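Local coordinates for protein cycloalternan-forming enzyme (Listeria monocytogenes serovar 1/2a, PDB 5F7U) that is a TIM-barrel enzyme of glycoside hydrolase family 31 that also carries a family 6 carbohydrate-binding module and binds alpha-D-glucopyranose at several separate places, at residues W599-S605 and W630-T636; I1008-Q1013 and V1031-Q1036. The protein carries 1 engineered substitution. One frame throughout, in Å; residues are numbered along the deposited sequence.

In the fold
From the N terminus, beta-rich regions come first and the parallel eight-stranded barrel follows, where interaction 1 forms. It closes a 24-residue, mostly helical connection that includes helix 607-622, and brings together the loops following barrel strands 597-599 and 628-631. Further along, in the family 6 carbohydrate-binding module, interaction 2 closes a 17-residue, helix-free connection and joins the hairpin turn at 1008-1011 to strand 1027-1035 of the facing sheet. The two contacts follow in series, neither nested nor crossed. The centres of interaction 1 and interaction 2 lie about 52 Å apart and their nearest atoms about 38 Å. One contributes to the wall of a buried sugar pocket; the other packs two sheets.

Interaction 1 (W599-S605 and W630-T636); sequences WSGDQTS and WDMAGFT. With GLC (alpha-D-glucopyranose), chain F; GLC (alpha-D-glucopyranose), chain B.
Asp602 OD1 accepts a 2.5 Å hydrogen bond from O2 of the chain F glucose, and its OD2 lies 3.1 Å from O4 of the chain B glucose. Across the segments, Ser605 OG (chi1 m) donates to Ala633 O at 2.6 Å, Arg673 also bonding OG; Ser605 N donates to Thr636 O at 2.9 Å, and Phe635 N to Gln603 O at 3.2 Å. Thr604 and Thr636 are bridged, CA-CA 5.0 Å.

A type II turn, Asp631-Gly634, is closed by Gly634 N to Asp631 O, 2.9 Å. Gly634 has phi/psi 84/149, and a CB there would clash with Thr604 O, whereas its CA sits 4.0 Å from Ser605 CA. Between there and Trp599-Trp630 (CA-CA 4.9 Å) the backbones part, and water fills the gap: one accepts from Trp599 NE1 (2.9 Å) and lies 2.7 Å from Asp631 OD2, 2.8 Å from Asp602 OD1 and 2.6 Å from O3 of the chain F glucose, while another joins Ser600 OG, Gly601 O and Asp631 N, each at 2.8 Å. Asp631 OD1 is hydrogen-bonded to Gln659.

In the packing, Phe635 brings CZ to 3.3 Å from Asp602 OD1 and CE2 to 3.7 Å from C3 of the chain F glucose. These loops follow barrel strands 597-599 and 628-631, lining the sugar pocket at their C-terminal ends, the usual active-site side of a TIM barrel.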
ATOM      1  N   TRP A 599       2.858   8.436   0.700  1.00 11.94           N
ATOM      2  CA  TRP A 599       2.753   8.307   2.175  1.00 12.07           C
ATOM      3  C   TRP A 599       1.335   8.544   2.653  1.00 12.10           C
ATOM      4  O   TRP A 599       0.556   9.193   1.964  1.00 11.93           O
ATOM      5  CB  TRP A 599       3.783   9.178   2.919  1.00 12.40           C
ATOM      6  CG  TRP A 599       3.309  10.541   3.339  1.00 12.68           C
ATOM      7  CD1 TRP A 599       2.891  10.899   4.580  1.00 12.58           C
ATOM      8  CD2 TRP A 599       3.226  11.729   2.524  1.00 12.88           C
ATOM      9  NE1 TRP A 599       2.564  12.240   4.603  1.00 13.18           N
ATOM     10  CE2 TRP A 599       2.749  12.772   3.359  1.00 13.21           C
ATOM     11  CE3 TRP A 599       3.529  12.018   1.184  1.00 12.93           C
ATOM     12  CZ2 TRP A 599       2.538  14.088   2.896  1.00 13.30           C
ATOM     13  CZ3 TRP A 599       3.349  13.330   0.718  1.00 13.06           C
ATOM     14  CH2 TRP A 599       2.826  14.349   1.580  1.00 13.36           C
ATOM     15  N   SER A 600       1.002   7.983   3.820  1.00 12.12           N
ATOM     16  CA  SER A 600      -0.380   7.935   4.317  1.00 12.40           C
ATOM     17  C   SER A 600      -0.921   9.252   4.889  1.00 12.64           C
ATOM     18  O   SER A 600      -2.033   9.297   5.417  1.00 13.03           O
ATOM     19  CB  SER A 600      -0.507   6.786   5.321  1.00 12.52           C
ATOM     20  OG  SER A 600       0.203   7.109   6.510  1.00 12.95           O
ATOM     21  N   GLY A 601      -0.163  10.339   4.759  1.00 12.87           N
ATOM     22  CA  GLY A 601      -0.689  11.653   5.117  1.00 13.09           C
ATOM     23  C   GLY A 601      -0.628  12.000   6.592  1.00 13.44           C
ATOM     24  O   GLY A 601       0.263  11.551   7.311  1.00 13.52           O
ATOM     25  N   ASP A 602      -1.589  12.809   7.043  1.00 13.74           N
ATOM     26  CA  ASP A 602      -1.428  13.575   8.284  1.00 14.28           C
ATOM     27  C   ASP A 602      -2.159  12.865   9.397  1.00 14.88           C
ATOM     28  O   ASP A 602      -3.395  12.866   9.418  1.00 14.97           O
ATOM     29  CB  ASP A 602      -2.021  14.982   8.119  1.00 14.50           C
ATOM     30  CG  ASP A 602      -1.310  15.815   7.045  1.00 15.05           C
ATOM     31  OD1 ASP A 602      -0.152  15.533   6.701  1.00 14.89           O
ATOM     32  OD2 ASP A 602      -1.931  16.770   6.527  1.00 15.64           O
ATOM     33  N   GLN A 603      -1.392  12.267  10.305  1.00 15.22           N
ATOM     34  CA  GLN A 603      -1.946  11.453  11.393  1.00 16.28           C
ATOM     35  C   GLN A 603      -1.334  11.815  12.745  1.00 17.29           C
ATOM     36  O   GLN A 603      -0.252  12.399  12.834  1.00 18.87           O
ATOM     37  CB  GLN A 603      -1.784   9.951  11.097  1.00 16.69           C
ATOM     38  CG  GLN A 603      -2.380   9.543   9.750  1.00 17.44           C
ATOM     39  CD  GLN A 603      -2.271   8.059   9.499  1.00 18.01           C
ATOM     40  OE1 GLN A 603      -1.361   7.619   8.799  1.00 18.82           O
ATOM     41  NE2 GLN A 603      -3.145   7.272  10.134  1.00 18.14           N
ATOM     42  N   THR A 604      -2.024  11.462  13.814  1.00 17.70           N
ATOM     43  CA  THR A 604      -1.529  11.784  15.161  1.00 17.19           C
ATOM     44  C   THR A 604      -0.656  10.676  15.746  1.00 15.99           C
ATOM     45  O   THR A 604      -0.692   9.522  15.304  1.00 15.55           O
ATOM     46  CB  THR A 604      -2.667  12.072  16.149  1.00 18.20           C
ATOM     47  OG1 THR A 604      -3.583  10.977  16.127  1.00 19.39           O
ATOM     48  CG2 THR A 604      -3.414  13.349  15.793  1.00 19.35           C
ATOM     49  N   SER A 605       0.121  11.039  16.758  1.00 14.91           N
ATOM     50  CA  SER A 605       1.026  10.090  17.429  1.00 14.33           C
ATOM     51  C   SER A 605       0.271   9.250  18.453  1.00 14.27           C
ATOM     52  O   SER A 605       0.462   9.384  19.676  1.00 14.32           O
ATOM     53  CB  SER A 605       2.206  10.836  18.059  1.00 14.21           C
ATOM     54  OG  SER A 605       3.009  11.391  17.020  1.00 13.81           O
ATOM     55  N   TRP A 630       4.665   5.833   5.641  1.00 12.06           N
ATOM     56  CA  TRP A 630       3.875   6.578   6.623  1.00 12.48           C
ATOM     57  C   TRP A 630       4.840   7.372   7.485  1.00 12.79           C
ATOM     58  O   TRP A 630       6.040   7.071   7.505  1.00 12.94           O
ATOM     59  CB  TRP A 630       2.996   5.630   7.463  1.00 12.68           C
ATOM     60  CG  TRP A 630       3.763   4.681   8.377  1.00 13.00           C
ATOM     61  CD1 TRP A 630       4.720   3.754   8.001  1.00 13.44           C
ATOM     62  CD2 TRP A 630       3.616   4.551   9.793  1.00 13.45           C
ATOM     63  NE1 TRP A 630       5.190   3.078   9.112  1.00 13.75           N
ATOM     64  CE2 TRP A 630       4.523   3.532  10.221  1.00 13.59           C
ATOM     65  CE3 TRP A 630       2.801   5.179  10.745  1.00 13.39           C
ATOM     66  CZ2 TRP A 630       4.651   3.149  11.580  1.00 13.84           C
ATOM     67  CZ3 TRP A 630       2.911   4.781  12.107  1.00 13.67           C
ATOM     68  CH2 TRP A 630       3.839   3.783  12.499  1.00 13.69           C
ATOM     69  N   ASP A 631       4.330   8.400   8.171  1.00 12.71           N
ATOM     70  CA  ASP A 631       5.129   9.121   9.160  1.00 12.91           C
ATOM     71  C   ASP A 631       5.208   8.239  10.411  1.00 12.86           C
ATOM     72  O   ASP A 631       4.240   8.172  11.156  1.00 13.12           O
ATOM     73  CB  ASP A 631       4.462  10.471   9.530  1.00 13.13           C
ATOM     74  CG  ASP A 631       4.208  11.386   8.318  1.00 13.24           C
ATOM     75  OD1 ASP A 631       4.898  11.291   7.298  1.00 13.09           O
ATOM     76  OD2 ASP A 631       3.298  12.240   8.408  1.00 13.44           O
ATOM     77  N   MET A 632       6.326   7.539  10.616  1.00 12.74           N
ATOM     78  CA  MET A 632       6.396   6.554  11.706  1.00 12.92           C
ATOM     79  C   MET A 632       6.111   7.230  13.049  1.00 12.81           C
ATOM     80  O   MET A 632       6.656   8.299  13.346  1.00 12.45           O
ATOM     81  CB  MET A 632       7.729   5.782  11.705  1.00 14.14           C
ATOM     82  CG  MET A 632       8.982   6.637  11.746  1.00 14.91           C
ATOM     83  SD  MET A 632      10.372   5.679  12.393  1.00 16.40           S
ATOM     84  CE  MET A 632      10.029   5.890  14.128  1.00 16.81           C
ATOM     85  N   ALA A 633       5.203   6.623  13.816  1.00 12.61           N
ATOM     86  CA  ALA A 633       4.767   7.140  15.126  1.00 12.88           C
ATOM     87  C   ALA A 633       3.954   8.429  15.085  1.00 12.96           C
ATOM     88  O   ALA A 633       3.722   9.008  16.132  1.00 13.07           O
ATOM     89  CB  ALA A 633       5.940   7.254  16.113  1.00 12.92           C
ATOM     90  N   GLY A 634       3.515   8.852  13.891  1.00 12.98           N
ATOM     91  CA  GLY A 634       2.641  10.042  13.719  1.00 12.81           C
ATOM     92  C   GLY A 634       3.454  11.322  13.664  1.00 13.35           C
ATOM     93  O   GLY A 634       4.516  11.407  14.284  1.00 13.33           O
ATOM     94  N   PHE A 635       2.972  12.327  12.929  1.00 13.66           N
ATOM     95  CA  PHE A 635       3.785  13.542  12.747  1.00 14.36           C
ATOM     96  C   PHE A 635       3.335  14.710  13.631  1.00 15.35           C
ATOM     97  O   PHE A 635       4.017  15.733  13.715  1.00 15.05           O
ATOM     98  CB  PHE A 635       3.919  13.927  11.263  1.00 13.89           C
ATOM     99  CG  PHE A 635       2.845  14.871  10.728  1.00 14.26           C
ATOM    100  CD1 PHE A 635       1.475  14.731  11.049  1.00 14.48           C
ATOM    101  CD2 PHE A 635       3.214  15.881   9.831  1.00 14.29           C
ATOM    102  CE1 PHE A 635       0.529  15.629  10.523  1.00 14.84           C
ATOM    103  CE2 PHE A 635       2.262  16.757   9.283  1.00 14.53           C
ATOM    104  CZ  PHE A 635       0.923  16.632   9.638  1.00 14.62           C
ATOM    105  N   THR A 636       2.191  14.544  14.288  1.00 16.49           N
ATOM    106  CA  THR A 636       1.618  15.622  15.104  1.00 18.27           C
ATOM    107  C   THR A 636       0.858  15.058  16.305  1.00 18.79           C
ATOM    108  O   THR A 636       0.751  13.854  16.459  1.00 17.22           O
ATOM    109  CB  THR A 636       0.720  16.556  14.249  1.00 19.27           C
ATOM    110  OG1 THR A 636       0.506  17.786  14.967  1.00 21.72           O
ATOM    111  CG2 THR A 636      -0.601  15.905  13.866  1.00 19.37           C
TER
HETATM  112  C1  GLC F   2       0.896  18.870   4.497  1.00 24.23           C
HETATM  113  C2  GLC F   2       1.625  17.509   4.540  1.00 22.22           C
HETATM  114  C3  GLC F   2       2.646  17.407   5.691  1.00 21.59           C
HETATM  115  C4  GLC F   2       3.607  18.607   5.662  1.00 21.87           C
HETATM  116  C5  GLC F   2       2.853  19.928   5.448  1.00 23.14           C
HETATM  117  C6  GLC F   2       3.769  21.125   5.250  1.00 23.44           C
HETATM  118  O2  GLC F   2       0.681  16.435   4.491  1.00 22.18           O
HETATM  119  O3  GLC F   2       3.418  16.196   5.603  1.00 19.32           O
HETATM  120  O4  GLC F   2       4.349  18.674   6.893  1.00 19.95           O
HETATM  121  O5  GLC F   2       1.907  19.888   4.359  1.00 23.37           O
HETATM  122  O6  GLC F   2       2.913  22.285   5.257  1.00 24.60           O
HETATM  123  C1  GLC B   1      -3.310  21.470   6.741  1.00 38.74           C
HETATM  124  C2  GLC B   1      -3.207  21.036   5.274  1.00 36.33           C
HETATM  125  C3  GLC B   1      -2.273  19.829   5.106  1.00 33.93           C
HETATM  126  C4  GLC B   1      -0.872  20.142   5.648  1.00 32.96           C
HETATM  127  C5  GLC B   1      -1.039  20.599   7.116  1.00 36.21           C
HETATM  128  C6  GLC B   1       0.262  21.043   7.769  1.00 36.33           C
HETATM  129  O1  GLC B   1      -4.060  20.506   7.493  1.00 43.14           O
HETATM  130  O2  GLC B   1      -4.509  20.701   4.794  1.00 35.20           O
HETATM  131  O3  GLC B   1      -2.236  19.449   3.732  1.00 33.34           O
HETATM  132  O4  GLC B   1      -0.012  18.978   5.621  1.00 27.21           O
HETATM  133  O5  GLC B   1      -2.005  21.653   7.324  1.00 38.79           O
HETATM  134  O6  GLC B   1       0.591  19.973   8.649  1.00 36.91           O
HETATM  135  O   HOH W   1       2.264  14.171   6.769  1.00 14.28           O
HETATM  136  O   HOH W   2       1.656   9.138   7.673  1.00 14.89           O
HETATM  137  O   HOH W   3       1.457  11.571  10.468  1.00 12.32           O

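Interaction 2 (I1008-Q1013 and V1031-Q1036); sequences INGKKQ and VPVTLQ
Backbone geometry first: Ile1008-Lys1011 is a type I' turn, with Asn1009 at phi/psi 45/45 and Gly1010 at 90/-9. Ile1008 N to Lys1011 O (2.9 Å) and Lys1011 N to Ile1008 O (3.0 Å) complete a tight two-residue beta hairpin. Its strand 1011-1013 runs antiparallel (177°) to strand 1031-1035, but the axes approach no closer than 9.8 Å and the nearest CA pair, Ile1008-Val1033, is 7.2 Å apart. Such spacing implies side-chain packing between sheets, not strand pairing.

The direct hydrogen bond is made by a side chain. Gln1013 (chi1 p, chi2 t) donates from NE2 to Pro1032 O at 3.0 Å and 173°. Two waters bridge elsewhere: one accepts from Asn1009 ND2 (2.8 Å) and donates to Thr1034 O (2.7 Å); the other accepts from Lys1011 NZ, at the end of an all-t chain, and donates to Thr1034 OG1, both 2.8 Å. Thr1034 OG1 also bonds Asp988, and Asn1009 ND2 bonds Asn1040.

Apolar contact centres on Ile1008 (chi1 m, chi2 m), whose CD1 meets Val1033 CG1 at 3.8 Å and CG2 meets Leu1035 CD2 at 3.9 Å.

The contact spans the two sheets of a beta sandwich, the fold of family 6 modules: strand 1011-1017 borders 1002-1008, which pairs with 1039-1045, while 1027-1035 pairs with 987-996 in the opposing sheet.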
ATOM      1  N   ILE A1008       2.926 -38.609  21.304  1.00 16.84           N
ATOM      2  CA  ILE A1008       2.991 -38.128  19.928  1.00 16.03           C
ATOM      3  C   ILE A1008       1.564 -38.119  19.422  1.00 16.02           C
ATOM      4  O   ILE A1008       0.972 -39.188  19.213  1.00 15.92           O
ATOM      5  CB  ILE A1008       3.862 -39.048  19.018  1.00 16.33           C
ATOM      6  CG1 ILE A1008       5.261 -39.314  19.621  1.00 16.68           C
ATOM      7  CG2 ILE A1008       3.919 -38.469  17.590  1.00 15.96           C
ATOM      8  CD1 ILE A1008       6.138 -38.084  19.760  1.00 16.49           C
ATOM      9  N   ASN A1009       0.999 -36.920  19.265  1.00 15.38           N
ATOM     10  CA  ASN A1009      -0.420 -36.789  18.927  1.00 16.00           C
ATOM     11  C   ASN A1009      -1.287 -37.723  19.776  1.00 16.65           C
ATOM     12  O   ASN A1009      -2.169 -38.403  19.249  1.00 16.94           O
ATOM     13  CB  ASN A1009      -0.634 -37.073  17.433  1.00 15.76           C
ATOM     14  CG  ASN A1009       0.112 -36.112  16.553  1.00 15.53           C
ATOM     15  OD1 ASN A1009       0.074 -34.888  16.765  1.00 15.81           O
ATOM     16  ND2 ASN A1009       0.801 -36.653  15.546  1.00 15.29           N
ATOM     17  N   GLY A1010      -1.012 -37.748  21.084  1.00 16.88           N
ATOM     18  CA  GLY A1010      -1.782 -38.539  22.059  1.00 17.97           C
ATOM     19  C   GLY A1010      -1.323 -39.971  22.320  1.00 18.47           C
ATOM     20  O   GLY A1010      -1.844 -40.627  23.234  1.00 19.47           O
ATOM     21  N   LYS A1011      -0.374 -40.464  21.518  1.00 18.02           N
ATOM     22  CA  LYS A1011       0.100 -41.861  21.620  1.00 18.84           C
ATOM     23  C   LYS A1011       1.340 -41.900  22.506  1.00 19.11           C
ATOM     24  O   LYS A1011       2.353 -41.277  22.186  1.00 18.28           O
ATOM     25  CB  LYS A1011       0.399 -42.440  20.223  1.00 18.55           C
ATOM     26  CG  LYS A1011       0.714 -43.940  20.221  1.00 19.70           C
ATOM     27  CD  LYS A1011       1.082 -44.423  18.828  1.00 19.77           C
ATOM     28  CE  LYS A1011       1.088 -45.945  18.764  1.00 21.27           C
ATOM     29  NZ  LYS A1011       1.360 -46.386  17.362  1.00 21.99           N
ATOM     30  N   LYS A1012       1.238 -42.640  23.609  1.00 20.67           N
ATOM     31  CA  LYS A1012       2.248 -42.645  24.676  1.00 22.03           C
ATOM     32  C   LYS A1012       3.367 -43.660  24.438  1.00 22.23           C
ATOM     33  O   LYS A1012       3.124 -44.777  23.996  1.00 22.53           O
ATOM     34  CB  LYS A1012       1.541 -42.961  26.001  1.00 23.99           C
ATOM     35  CG  LYS A1012       2.384 -42.940  27.272  1.00 25.77           C
ATOM     36  CD  LYS A1012       1.548 -43.214  28.521  1.00 28.00           C
ATOM     37  CE  LYS A1012       1.009 -44.637  28.587  1.00 29.84           C
ATOM     38  NZ  LYS A1012       0.481 -44.968  29.945  1.00 32.65           N
ATOM     39  N   GLN A1013       4.592 -43.276  24.770  1.00 22.38           N
ATOM     40  CA  GLN A1013       5.671 -44.262  24.958  1.00 23.49           C
ATOM     41  C   GLN A1013       6.613 -43.752  26.022  1.00 24.35           C
ATOM     42  O   GLN A1013       6.676 -42.544  26.269  1.00 23.46           O
ATOM     43  CB  GLN A1013       6.430 -44.515  23.655  1.00 23.36           C
ATOM     44  CG  GLN A1013       7.060 -43.275  23.050  1.00 22.77           C
ATOM     45  CD  GLN A1013       7.825 -43.588  21.792  1.00 23.17           C
ATOM     46  OE1 GLN A1013       8.786 -44.365  21.811  1.00 23.99           O
ATOM     47  NE2 GLN A1013       7.389 -43.008  20.683  1.00 22.82           N
ATOM     48  N   VAL A1031      14.601 -42.066  19.219  1.00 24.62           N
ATOM     49  CA  VAL A1031      13.255 -42.533  19.587  1.00 24.11           C
ATOM     50  C   VAL A1031      12.419 -42.684  18.302  1.00 23.67           C
ATOM     51  O   VAL A1031      12.291 -41.700  17.549  1.00 22.69           O
ATOM     52  CB  VAL A1031      12.563 -41.521  20.548  1.00 23.86           C
ATOM     53  CG1 VAL A1031      11.161 -41.988  20.937  1.00 23.91           C
ATOM     54  CG2 VAL A1031      13.423 -41.261  21.788  1.00 24.57           C
ATOM     55  N   PRO A1032      11.834 -43.887  18.055  1.00 23.86           N
ATOM     56  CA  PRO A1032      10.948 -44.051  16.892  1.00 23.49           C
ATOM     57  C   PRO A1032       9.607 -43.355  17.116  1.00 22.56           C
ATOM     58  O   PRO A1032       8.963 -43.552  18.168  1.00 22.10           O
ATOM     59  CB  PRO A1032      10.767 -45.579  16.772  1.00 24.90           C
ATOM     60  CG  PRO A1032      11.051 -46.116  18.130  1.00 25.73           C
ATOM     61  CD  PRO A1032      11.928 -45.127  18.865  1.00 25.19           C
ATOM     62  N   VAL A1033       9.214 -42.509  16.150  1.00 21.29           N
ATOM     63  CA  VAL A1033       7.951 -41.775  16.211  1.00 20.46           C
ATOM     64  C   VAL A1033       7.237 -41.891  14.871  1.00 20.45           C
ATOM     65  O   VAL A1033       7.870 -42.172  13.842  1.00 20.69           O
ATOM     66  CB  VAL A1033       8.129 -40.269  16.600  1.00 19.94           C
ATOM     67  CG1 VAL A1033       8.795 -40.113  17.971  1.00 19.97           C
ATOM     68  CG2 VAL A1033       8.892 -39.488  15.535  1.00 19.51           C
ATOM     69  N   THR A1034       5.923 -41.680  14.889  1.00 19.99           N
ATOM     70  CA  THR A1034       5.131 -41.660  13.666  1.00 19.87           C
ATOM     71  C   THR A1034       4.528 -40.269  13.595  1.00 19.07           C
ATOM     72  O   THR A1034       3.815 -39.847  14.528  1.00 18.71           O
ATOM     73  CB  THR A1034       4.036 -42.741  13.697  1.00 20.89           C
ATOM     74  OG1 THR A1034       4.652 -44.027  13.783  1.00 21.57           O
ATOM     75  CG2 THR A1034       3.186 -42.689  12.436  1.00 21.08           C
ATOM     76  N   LEU A1035       4.855 -39.545  12.523  1.00 18.48           N
ATOM     77  CA  LEU A1035       4.382 -38.168  12.359  1.00 18.22           C
ATOM     78  C   LEU A1035       3.419 -38.045  11.202  1.00 19.02           C
ATOM     79  O   LEU A1035       3.573 -38.710  10.170  1.00 19.01           O
ATOM     80  CB  LEU A1035       5.553 -37.208  12.159  1.00 17.44           C
ATOM     81  CG  LEU A1035       6.554 -37.162  13.314  1.00 17.25           C
ATOM     82  CD1 LEU A1035       7.614 -36.122  12.949  1.00 17.33           C
ATOM     83  CD2 LEU A1035       5.900 -36.807  14.653  1.00 16.84           C
ATOM     84  N   GLN A1036       2.421 -37.194  11.385  1.00 19.86           N
ATOM     85  CA  GLN A1036       1.472 -36.940  10.312  1.00 21.60           C
ATOM     86  C   GLN A1036       1.724 -35.589   9.660  1.00 22.75           C
ATOM     87  O   GLN A1036       2.638 -34.861  10.055  1.00 21.38           O
ATOM     88  CB  GLN A1036       0.031 -37.071  10.820  1.00 23.10           C
ATOM     89  CG  GLN A1036      -0.231 -36.399  12.140  1.00 24.18           C
ATOM     90  CD  GLN A1036      -1.537 -36.801  12.766  1.00 25.22           C
ATOM     91  OE1 GLN A1036      -1.907 -37.984  12.796  1.00 25.85           O
ATOM     92  NE2 GLN A1036      -2.254 -35.820  13.280  1.00 26.11           N
TER
HETATM   93  O   HOH W   4       1.164 -39.291  14.798  1.00 19.61           O
HETATM   94  O   HOH W   5       3.562 -45.066  16.151  1.00 41.21           O